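Long-range contacts in bifunctional GH43-CE protein (Bacteroides eggerthii, PDB 6MLY), which probably acts as a xylan 1,4-beta-xylosidase through a family 43 glycoside hydrolase module and carries a carbohydrate esterase module in the same chain: residues R348-M359 / A495-D506; K469-M477 / D516-Y524. All coordinates share one frame; numbering follows the deposited sequence.

Contact 1 of 2, residues R348-M359 / A495-D506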
loop_
_atom_site.group_PDB
_atom_site.type_symbol
_atom_site.label_atom_id
_atom_site.label_comp_id
_atom_site.label_asym_id
_atom_site.label_seq_id
_atom_site.Cartn_x
_atom_site.Cartn_y
_atom_site.Cartn_z
ATOM N N ARG A 348 -12.384 28.689 6.190
ATOM C CA ARG A 348 -13.695 28.064 6.102
ATOM C C ARG A 348 -13.893 27.242 7.383
ATOM O O ARG A 348 -13.108 26.336 7.660
ATOM C CB ARG A 348 -13.769 27.215 4.829
ATOM C CG ARG A 348 -15.184 26.905 4.354
ATOM C CD ARG A 348 -15.234 26.009 3.126
ATOM N NE ARG A 348 -16.592 25.592 2.810
ATOM C CZ ARG A 348 -16.934 24.822 1.778
ATOM N NH1 ARG A 348 -16.016 24.364 0.943
ATOM N NH2 ARG A 348 -18.204 24.513 1.593
ATOM N N LYS A 349 -14.903 27.601 8.185
ATOM C CA LYS A 349 -15.132 26.964 9.490
ATOM C C LYS A 349 -15.602 25.519 9.272
ATOM O O LYS A 349 -16.590 25.287 8.586
ATOM C CB LYS A 349 -16.148 27.758 10.319
ATOM C CG LYS A 349 -16.647 27.049 11.574
ATOM C CD LYS A 349 -16.741 27.927 12.814
ATOM C CE LYS A 349 -16.184 27.237 14.045
ATOM N NZ LYS A 349 -16.221 28.104 15.249
ATOM N N GLY A 350 -14.876 24.570 9.872
ATOM C CA GLY A 350 -15.128 23.135 9.742
ATOM C C GLY A 350 -14.210 22.469 8.723
ATOM O O GLY A 350 -14.232 21.235 8.573
ATOM N N TYR A 351 -13.397 23.283 8.034
ATOM C CA TYR A 351 -12.527 22.837 6.949
ATOM C C TYR A 351 -11.078 23.281 7.208
ATOM O O TYR A 351 -10.821 24.380 7.729
ATOM C CB TYR A 351 -13.020 23.398 5.612
ATOM C CG TYR A 351 -14.371 22.902 5.149
ATOM C CD1 TYR A 351 -15.545 23.358 5.728
ATOM C CD2 TYR A 351 -14.484 21.992 4.109
ATOM C CE1 TYR A 351 -16.787 22.913 5.306
ATOM C CE2 TYR A 351 -15.717 21.535 3.676
ATOM C CZ TYR A 351 -16.876 21.998 4.273
ATOM O OH TYR A 351 -18.098 21.558 3.841
ATOM N N LEU A 352 -10.134 22.402 6.847
ATOM C CA LEU A 352 -8.711 22.724 6.702
ATOM C C LEU A 352 -8.471 23.185 5.262
ATOM O O LEU A 352 -8.880 22.491 4.323
ATOM C CB LEU A 352 -7.880 21.476 7.018
ATOM C CG LEU A 352 -6.442 21.484 6.496
ATOM C CD1 LEU A 352 -5.591 22.474 7.273
ATOM C CD2 LEU A 352 -5.833 20.096 6.567
ATOM N N ARG A 353 -7.819 24.341 5.092
ATOM C CA ARG A 353 -7.580 24.908 3.764
ATOM C C ARG A 353 -6.073 25.057 3.531
ATOM O O ARG A 353 -5.457 26.001 4.026
ATOM C CB ARG A 353 -8.288 26.258 3.600
ATOM C CG ARG A 353 -8.038 26.933 2.257
ATOM C CD ARG A 353 -8.861 28.191 2.052
ATOM N NE ARG A 353 -10.259 27.878 1.789
ATOM C CZ ARG A 353 -11.165 28.751 1.362
ATOM N NH1 ARG A 353 -10.838 30.017 1.172
ATOM N NH2 ARG A 353 -12.402 28.353 1.132
ATOM N N LEU A 354 -5.513 24.127 2.748
ATOM C CA LEU A 354 -4.135 24.202 2.269
ATOM C C LEU A 354 -4.113 25.038 0.982
ATOM O O LEU A 354 -4.836 24.732 0.045
ATOM C CB LEU A 354 -3.606 22.784 2.017
ATOM C CG LEU A 354 -3.815 21.785 3.154
ATOM C CD1 LEU A 354 -3.318 20.404 2.761
ATOM C CD2 LEU A 354 -3.129 22.255 4.426
ATOM N N THR A 355 -3.302 26.101 0.971
ATOM C CA THR A 355 -3.116 26.980 -0.184
ATOM C C THR A 355 -1.682 26.818 -0.701
ATOM O O THR A 355 -0.767 26.500 0.055
ATOM C CB THR A 355 -3.439 28.437 0.176
ATOM O OG1 THR A 355 -4.789 28.490 0.639
ATOM C CG2 THR A 355 -3.278 29.405 -0.977
ATOM N N THR A 356 -1.508 27.050 -2.004
ATOM C CA THR A 356 -0.233 26.904 -2.704
ATOM C C THR A 356 0.630 28.159 -2.497
ATOM O O THR A 356 0.105 29.255 -2.290
ATOM C CB THR A 356 -0.494 26.634 -4.192
ATOM O OG1 THR A 356 -1.081 25.337 -4.319
ATOM C CG2 THR A 356 0.755 26.724 -5.039
ATOM N N GLY A 357 1.957 27.982 -2.564
ATOM C CA GLY A 357 2.916 29.093 -2.509
ATOM C C GLY A 357 3.983 29.051 -3.598
ATOM O O GLY A 357 4.599 30.079 -3.889
ATOM N N ARG A 358 4.204 27.878 -4.205
ATOM C CA ARG A 358 5.390 27.612 -5.024
ATOM C C ARG A 358 5.070 26.504 -6.040
ATOM O O ARG A 358 4.304 25.579 -5.741
ATOM C CB ARG A 358 6.545 27.227 -4.091
ATOM C CG ARG A 358 7.873 26.954 -4.784
ATOM C CD ARG A 358 8.662 25.838 -4.117
ATOM N NE ARG A 358 9.316 26.253 -2.881
ATOM C CZ ARG A 358 9.802 25.422 -1.959
ATOM N NH1 ARG A 358 9.537 24.127 -2.016
ATOM N NH2 ARG A 358 10.556 25.892 -0.981
ATOM N N MET A 359 5.656 26.615 -7.241
ATOM C CA MET A 359 5.560 25.588 -8.296
ATOM C C MET A 359 6.619 24.510 -8.035
ATOM O O MET A 359 7.788 24.829 -7.813
ATOM C CB MET A 359 5.800 26.189 -9.685
ATOM C CG MET A 359 4.849 27.315 -10.037
ATOM S SD MET A 359 5.426 28.312 -11.435
ATOM C CE MET A 359 5.509 27.078 -12.733
ATOM N N ALA A 495 1.205 23.083 -6.568
ATOM C CA ALA A 495 1.098 23.603 -7.922
ATOM C C ALA A 495 2.311 23.185 -8.764
ATOM O O ALA A 495 3.423 23.063 -8.243
ATOM C CB ALA A 495 0.976 25.103 -7.876
ATOM N N THR A 496 2.067 22.985 -10.066
ATOM C CA THR A 496 3.105 22.771 -11.074
ATOM C C THR A 496 3.233 24.003 -11.984
ATOM O O THR A 496 4.314 24.250 -12.517
ATOM C CB THR A 496 2.824 21.515 -11.911
ATOM O OG1 THR A 496 1.572 21.683 -12.577
ATOM C CG2 THR A 496 2.794 20.248 -11.084
ATOM N N LYS A 497 2.137 24.757 -12.165
ATOM C CA LYS A 497 2.081 25.851 -13.151
ATOM C C LYS A 497 1.700 27.194 -12.506
ATOM O O LYS A 497 2.235 28.232 -12.912
ATOM C CB LYS A 497 1.114 25.489 -14.284
ATOM C CG LYS A 497 1.728 24.654 -15.400
ATOM C CD LYS A 497 0.791 24.369 -16.556
ATOM C CE LYS A 497 -0.050 23.127 -16.348
ATOM N NZ LYS A 497 -0.838 22.791 -17.555
ATOM N N GLU A 498 0.788 27.186 -11.523
ATOM C CA GLU A 498 0.088 28.407 -11.092
ATOM C C GLU A 498 -0.154 28.378 -9.576
ATOM O O GLU A 498 -0.809 27.465 -9.066
ATOM C CB GLU A 498 -1.225 28.509 -11.872
ATOM C CG GLU A 498 -1.774 29.917 -11.994
ATOM C CD GLU A 498 -2.874 30.091 -13.034
ATOM O OE1 GLU A 498 -3.191 29.114 -13.761
ATOM O OE2 GLU A 498 -3.418 31.208 -13.116
ATOM N N VAL A 499 0.362 29.396 -8.869
ATOM C CA VAL A 499 0.276 29.479 -7.401
ATOM C C VAL A 499 -0.957 30.303 -7.018
ATOM O O VAL A 499 -1.416 31.130 -7.804
ATOM C CB VAL A 499 1.554 30.071 -6.766
ATOM C CG1 VAL A 499 2.813 29.383 -7.269
ATOM C CG2 VAL A 499 1.664 31.581 -6.947
ATOM N N GLY A 500 -1.455 30.068 -5.795
ATOM C CA GLY A 500 -2.569 30.816 -5.200
ATOM C C GLY A 500 -3.792 29.947 -4.942
ATOM O O GLY A 500 -4.554 30.213 -4.014
ATOM N N GLY A 501 -3.987 28.918 -5.777
ATOM C CA GLY A 501 -5.094 27.978 -5.647
ATOM C C GLY A 501 -5.057 27.237 -4.320
ATOM O O GLY A 501 -3.992 27.072 -3.724
ATOM N N TYR A 502 -6.236 26.783 -3.876
ATOM C CA TYR A 502 -6.418 26.124 -2.583
ATOM C C TYR A 502 -7.289 24.873 -2.746
ATOM O O TYR A 502 -7.847 24.632 -3.811
ATOM C CB TYR A 502 -7.029 27.102 -1.575
ATOM C CG TYR A 502 -8.341 27.711 -2.000
ATOM C CD1 TYR A 502 -9.549 27.167 -1.590
ATOM C CD2 TYR A 502 -8.380 28.842 -2.803
ATOM C CE1 TYR A 502 -10.759 27.724 -1.973
ATOM C CE2 TYR A 502 -9.582 29.412 -3.194
ATOM C CZ TYR A 502 -10.776 28.850 -2.779
ATOM O OH TYR A 502 -11.964 29.401 -3.156
ATOM N N ALA A 503 -7.370 24.086 -1.668
ATOM C CA ALA A 503 -8.160 22.865 -1.585
ATOM C C ALA A 503 -8.639 22.685 -0.143
ATOM O O ALA A 503 -7.825 22.547 0.766
ATOM C CB ALA A 503 -7.333 21.685 -2.029
ATOM N N ASP A 504 -9.956 22.701 0.067
ATOM C CA ASP A 504 -10.514 22.539 1.402
ATOM C C ASP A 504 -10.559 21.044 1.730
ATOM O O ASP A 504 -10.716 20.230 0.837
ATOM C CB ASP A 504 -11.900 23.177 1.515
ATOM C CG ASP A 504 -11.952 24.626 1.057
ATOM O OD1 ASP A 504 -10.896 25.297 1.108
ATOM O OD2 ASP A 504 -13.049 25.067 0.639
ATOM N N PHE A 505 -10.385 20.713 3.014
ATOM C CA PHE A 505 -10.609 19.369 3.548
ATOM C C PHE A 505 -11.607 19.462 4.706
ATOM O O PHE A 505 -11.336 20.156 5.693
ATOM C CB PHE A 505 -9.309 18.748 4.064
ATOM C CG PHE A 505 -8.250 18.491 3.023
ATOM C CD1 PHE A 505 -7.984 17.205 2.581
ATOM C CD2 PHE A 505 -7.496 19.532 2.504
ATOM C CE1 PHE A 505 -6.991 16.966 1.645
ATOM C CE2 PHE A 505 -6.511 19.292 1.559
ATOM C CZ PHE A 505 -6.260 18.009 1.130
ATOM N N ASP A 506 -12.753 18.777 4.578
ATOM C CA ASP A 506 -13.795 18.814 5.612
ATOM C C ASP A 506 -13.320 18.029 6.842
ATOM O O ASP A 506 -13.509 18.481 7.976
ATOM C CB ASP A 506 -15.139 18.278 5.105
ATOM C CG ASP A 506 -16.296 18.491 6.073
ATOM O OD1 ASP A 506 -16.192 19.395 6.938
ATOM O OD2 ASP A 506 -17.291 17.749 5.966
#

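Contact 2 of 2, residues K469-M477 / D516-Y524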
loop_
_atom_site.group_PDB
_atom_site.type_symbol
_atom_site.label_atom_id
_atom_site.label_comp_id
_atom_site.label_asym_id
_atom_site.label_seq_id
_atom_site.Cartn_x
_atom_site.Cartn_y
_atom_site.Cartn_z
ATOM N N LYS A 469 -15.499 3.736 -5.222
ATOM C CA LYS A 469 -15.018 3.291 -6.533
ATOM C C LYS A 469 -13.489 3.147 -6.495
ATOM O O LYS A 469 -12.771 4.140 -6.359
ATOM C CB LYS A 469 -15.421 4.299 -7.617
ATOM C CG LYS A 469 -16.911 4.365 -7.937
ATOM C CD LYS A 469 -17.381 5.750 -8.362
ATOM C CE LYS A 469 -18.612 5.729 -9.249
ATOM N NZ LYS A 469 -18.264 5.543 -10.678
ATOM N N ALA A 470 -13.008 1.905 -6.628
ATOM C CA ALA A 470 -11.573 1.590 -6.685
ATOM C C ALA A 470 -10.932 2.307 -7.881
ATOM O O ALA A 470 -11.595 2.515 -8.904
ATOM C CB ALA A 470 -11.382 0.093 -6.774
ATOM N N ILE A 471 -9.649 2.672 -7.746
ATOM C CA ILE A 471 -8.928 3.372 -8.813
ATOM C C ILE A 471 -7.422 3.088 -8.724
ATOM O O ILE A 471 -6.801 3.202 -7.652
ATOM C CB ILE A 471 -9.219 4.887 -8.786
ATOM C CG1 ILE A 471 -8.370 5.641 -9.817
ATOM C CG2 ILE A 471 -9.038 5.454 -7.385
ATOM C CD1 ILE A 471 -8.871 7.032 -10.140
ATOM N N GLY A 472 -6.848 2.765 -9.890
ATOM C CA GLY A 472 -5.418 2.574 -10.085
ATOM C C GLY A 472 -4.960 1.200 -9.616
ATOM O O GLY A 472 -5.795 0.329 -9.255
ATOM N N ASN A 473 -3.622 1.017 -9.616
ATOM C CA ASN A 473 -2.992 -0.244 -9.198
ATOM C C ASN A 473 -2.816 -0.247 -7.671
ATOM O O ASN A 473 -3.247 0.684 -6.970
ATOM C CB ASN A 473 -1.672 -0.495 -9.941
ATOM C CG ASN A 473 -0.613 0.561 -9.701
ATOM O OD1 ASN A 473 -0.761 1.415 -8.832
ATOM N ND2 ASN A 473 0.460 0.520 -10.474
ATOM N N VAL A 474 -2.214 -1.333 -7.171
ATOM C CA VAL A 474 -1.785 -1.465 -5.779
ATOM C C VAL A 474 -0.403 -0.819 -5.637
ATOM O O VAL A 474 0.428 -0.901 -6.546
ATOM C CB VAL A 474 -1.759 -2.943 -5.332
ATOM C CG1 VAL A 474 -0.637 -3.732 -5.994
ATOM C CG2 VAL A 474 -1.670 -3.082 -3.824
ATOM N N LEU A 475 -0.173 -0.184 -4.481
ATOM C CA LEU A 475 1.128 0.372 -4.119
ATOM C C LEU A 475 1.900 -0.657 -3.287
ATOM O O LEU A 475 1.622 -0.820 -2.093
ATOM C CB LEU A 475 0.919 1.668 -3.329
ATOM C CG LEU A 475 2.198 2.352 -2.846
ATOM C CD1 LEU A 475 2.950 2.961 -4.019
ATOM C CD2 LEU A 475 1.895 3.406 -1.791
ATOM N N LYS A 476 2.862 -1.341 -3.918
ATOM C CA LYS A 476 3.767 -2.257 -3.207
ATOM C C LYS A 476 4.734 -1.435 -2.346
ATOM O O LYS A 476 5.833 -1.096 -2.786
ATOM C CB LYS A 476 4.534 -3.162 -4.179
ATOM C CG LYS A 476 3.696 -4.209 -4.902
ATOM C CD LYS A 476 2.812 -5.031 -3.987
ATOM C CE LYS A 476 2.238 -6.261 -4.661
ATOM N NZ LYS A 476 3.259 -7.316 -4.870
ATOM N N MET A 477 4.296 -1.123 -1.122
ATOM C CA MET A 477 5.064 -0.332 -0.170
ATOM C C MET A 477 6.401 -1.034 0.112
ATOM O O MET A 477 6.425 -2.245 0.329
ATOM C CB MET A 477 4.292 -0.170 1.146
ATOM C CG MET A 477 3.069 0.722 1.037
ATOM S SD MET A 477 1.878 0.447 2.405
ATOM C CE MET A 477 1.348 2.164 2.660
ATOM N N ASP A 516 -11.298 -5.375 2.875
ATOM C CA ASP A 516 -10.945 -6.667 2.311
ATOM C C ASP A 516 -11.958 -6.965 1.199
ATOM O O ASP A 516 -12.654 -7.975 1.235
ATOM C CB ASP A 516 -10.873 -7.763 3.383
ATOM C CG ASP A 516 -9.467 -8.214 3.763
ATOM O OD1 ASP A 516 -8.532 -8.006 2.954
ATOM O OD2 ASP A 516 -9.320 -8.798 4.861
ATOM N N CYS A 517 -12.061 -6.017 0.258
ATOM C CA CYS A 517 -12.793 -6.147 -0.997
ATOM C C CYS A 517 -11.815 -6.015 -2.172
ATOM O O CYS A 517 -12.236 -5.833 -3.309
ATOM C CB CYS A 517 -13.868 -5.071 -1.127
ATOM S SG CYS A 517 -15.032 -5.014 0.259
ATOM N N ARG A 518 -10.510 -6.094 -1.876
ATOM C CA ARG A 518 -9.431 -5.916 -2.850
ATOM C C ARG A 518 -8.191 -6.661 -2.350
ATOM O O ARG A 518 -7.679 -6.361 -1.275
ATOM C CB ARG A 518 -9.089 -4.434 -3.054
ATOM C CG ARG A 518 -9.332 -3.909 -4.463
ATOM C CD ARG A 518 -9.106 -2.407 -4.605
ATOM N NE ARG A 518 -7.763 -1.993 -5.104
ATOM C CZ ARG A 518 -7.298 -0.675 -5.178
ATOM N NH1 ARG A 518 -8.075 0.295 -4.712
ATOM N NH2 ARG A 518 -6.129 -0.354 -5.776
ATOM N N TRP A 519 -7.750 -7.652 -3.127
ATOM C CA TRP A 519 -6.425 -8.234 -3.009
ATOM C C TRP A 519 -5.778 -8.196 -4.392
ATOM O O TRP A 519 -6.294 -8.810 -5.316
ATOM C CB TRP A 519 -6.480 -9.677 -2.496
ATOM C CG TRP A 519 -7.225 -9.884 -1.216
ATOM C CD1 TRP A 519 -6.685 -10.043 0.025
ATOM C CD2 TRP A 519 -8.650 -10.011 -1.054
ATOM N NE1 TRP A 519 -7.673 -10.240 0.951
ATOM C CE2 TRP A 519 -8.889 -10.229 0.320
ATOM C CE3 TRP A 519 -9.743 -9.960 -1.929
ATOM C CZ2 TRP A 519 -10.174 -10.386 0.838
ATOM C CZ3 TRP A 519 -11.013 -10.119 -1.418
ATOM C CH2 TRP A 519 -11.223 -10.330 -0.053
ATOM N N GLU A 520 -4.668 -7.472 -4.531
ATOM C CA GLU A 520 -3.954 -7.419 -5.801
ATOM C C GLU A 520 -2.631 -8.181 -5.674
ATOM O O GLU A 520 -2.199 -8.503 -4.572
ATOM C CB GLU A 520 -3.741 -5.970 -6.238
ATOM C CG GLU A 520 -5.035 -5.253 -6.581
ATOM C CD GLU A 520 -4.866 -3.860 -7.179
ATOM O OE1 GLU A 520 -3.896 -3.657 -7.943
ATOM O OE2 GLU A 520 -5.702 -2.976 -6.869
ATOM N N ASP A 521 -2.017 -8.467 -6.827
ATOM C CA ASP A 521 -0.751 -9.192 -6.943
ATOM C C ASP A 521 -0.744 -10.405 -6.001
ATOM O O ASP A 521 0.165 -10.560 -5.187
ATOM C CB ASP A 521 0.437 -8.256 -6.695
ATOM C CG ASP A 521 0.789 -7.382 -7.889
ATOM O OD1 ASP A 521 0.874 -7.925 -9.005
ATOM O OD2 ASP A 521 0.985 -6.166 -7.691
ATOM N N ILE A 522 -1.769 -11.255 -6.125
ATOM C CA ILE A 522 -1.821 -12.560 -5.469
ATOM C C ILE A 522 -1.228 -13.584 -6.445
ATOM O O ILE A 522 -1.538 -13.550 -7.632
ATOM C CB ILE A 522 -3.266 -12.926 -5.066
ATOM C CG1 ILE A 522 -3.838 -11.970 -4.013
ATOM C CG2 ILE A 522 -3.361 -14.379 -4.618
ATOM C CD1 ILE A 522 -3.415 -12.276 -2.592
ATOM N N CYS A 523 -0.379 -14.481 -5.931
ATOM C CA CYS A 523 0.239 -15.551 -6.721
ATOM C C CYS A 523 -0.697 -16.768 -6.739
ATOM O O CYS A 523 -1.054 -17.293 -5.686
ATOM C CB CYS A 523 1.600 -15.941 -6.149
ATOM S SG CYS A 523 2.492 -14.571 -5.363
ATOM N N TYR A 524 -1.104 -17.206 -7.936
ATOM C CA TYR A 524 -2.032 -18.347 -8.066
ATOM C C TYR A 524 -1.251 -19.649 -8.293
ATOM O O TYR A 524 -1.792 -20.736 -8.082
ATOM C CB TYR A 524 -3.100 -18.080 -9.132
ATOM C CG TYR A 524 -2.601 -17.804 -10.527
ATOM C CD1 TYR A 524 -2.180 -18.832 -11.355
ATOM C CD2 TYR A 524 -2.596 -16.517 -11.041
ATOM C CE1 TYR A 524 -1.742 -18.588 -12.646
ATOM C CE2 TYR A 524 -2.169 -16.257 -12.333
ATOM C CZ TYR A 524 -1.740 -17.295 -13.140
ATOM O OH TYR A 524 -1.313 -17.038 -14.413
#

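Contact 1 of 2, residues R348-M359 / A495-D506
The guanidinium of R353 lies flat on the Y502 ring, with centres 4.1 Å apart and planes 27° apart. Y502 CE1 sits over the middle of that group, and D504 OD1 meets its edge. The Y351 ring is covered on both faces: D506 OD1 lies over one, and R348 NE over the other, toward the rim. The F505 ring has the carbonyl oxygen of L352 at its edge, while L354 CD1 reaches F505 CE2 at 3.6 Å. D504 holds both arginines. D504 OD1 accepts from R353 NE at 2.7 Å, the two planes nearly parallel but offset, so the bond tilts out of both. D504 OD2 uses the anti lone pair for R348 NH1 at 3.1 Å, the planes 74° apart. R353 starts with CG anti to the backbone N and bends at chi3 (-74°), which brings NE beside the carboxylate. The backbones pair antiparallel, as in F505 N to L352 O at 2.7 Å. T356 N to G501 O, 3.0 Å, continues the pairing past the strand ends. Beyond it, T356 CG2 packs on A495 CB. This is a pair of neighbouring strands in the concanavalin A-like domain. Strand 352-355 lies between 343-344 and 502-511, and 378-386 flanks the latter. From 378-386, D386 gives R348 NH1 a second carboxylate. L352 and F505 turn to the face opposite R353, Y502 and D504, against L491 of strand 488-491.

Contact 2 of 2, residues K469-M477 / D516-Y524
The contact lies at the junction between the concanavalin A-like domain and the esterase module. Strand 469-476, at the margin of one sheet, faces strand 518-523 of another. R518 and E520 reach over from the same strand as a joined pair. R518 NE and NH2 both bond E520 OE2, each at 2.9 Å, a side-on grip on one oxygen. R518 bends at chi3 (96°), and its guanidinium edge faces the backbone of N473, with R518 NH2 3.3 Å from N473 O. R518 NH1 lies 3.9 Å from A470 CB and bonds F459 O, and Y460 adds a cation-pi contact. E520 OE1 comes within 3.0 Å of V474 N. The V474 and E520 side chains lie alongside, pointing opposite ways, with E520 CB 3.7 Å from V474 CB. D521 follows at the corner of the chain. D521 OD2 touches V474 CG1 and lies 3.3 Å from K476 CE. K476 NZ adds a long salt bridge to D521 OD2, while D521 OD1 pairs with K563. With an alanine in place of E520, R518 NE and NH2 would probably lose their shared acceptor, leaving the guanidinium freer to turn and a gap beside V474. The chemistry is mainly polar: buried R518 and E520 are likely to offset each other's charge, and the carboxylate is likely to keep the guanidinium edge-on to the N473 backbone.

In the fold
Both contacts reach the same antiparallel sheet of the concanavalin A-like domain, but at different places. Contact 1 joins two adjacent strands near one margin. Contact 2 brings the strand at the other margin against the esterase module. Their centres are about 30 Å apart and they do not touch. Strands 502-511 and 518-523 follow each other in the chain and so connect them. Contact 1 buries the larger area but mixes buried residues with several exposed ones. Contact 2 lies nearer the middle of the chain, and none of its touching residues is exposed. Contact 1 rests on strand pairing, with ion pairs on one face and apolar side chains on the other. Contact 2 sets side chains of one segment against the backbone and side chains of the other.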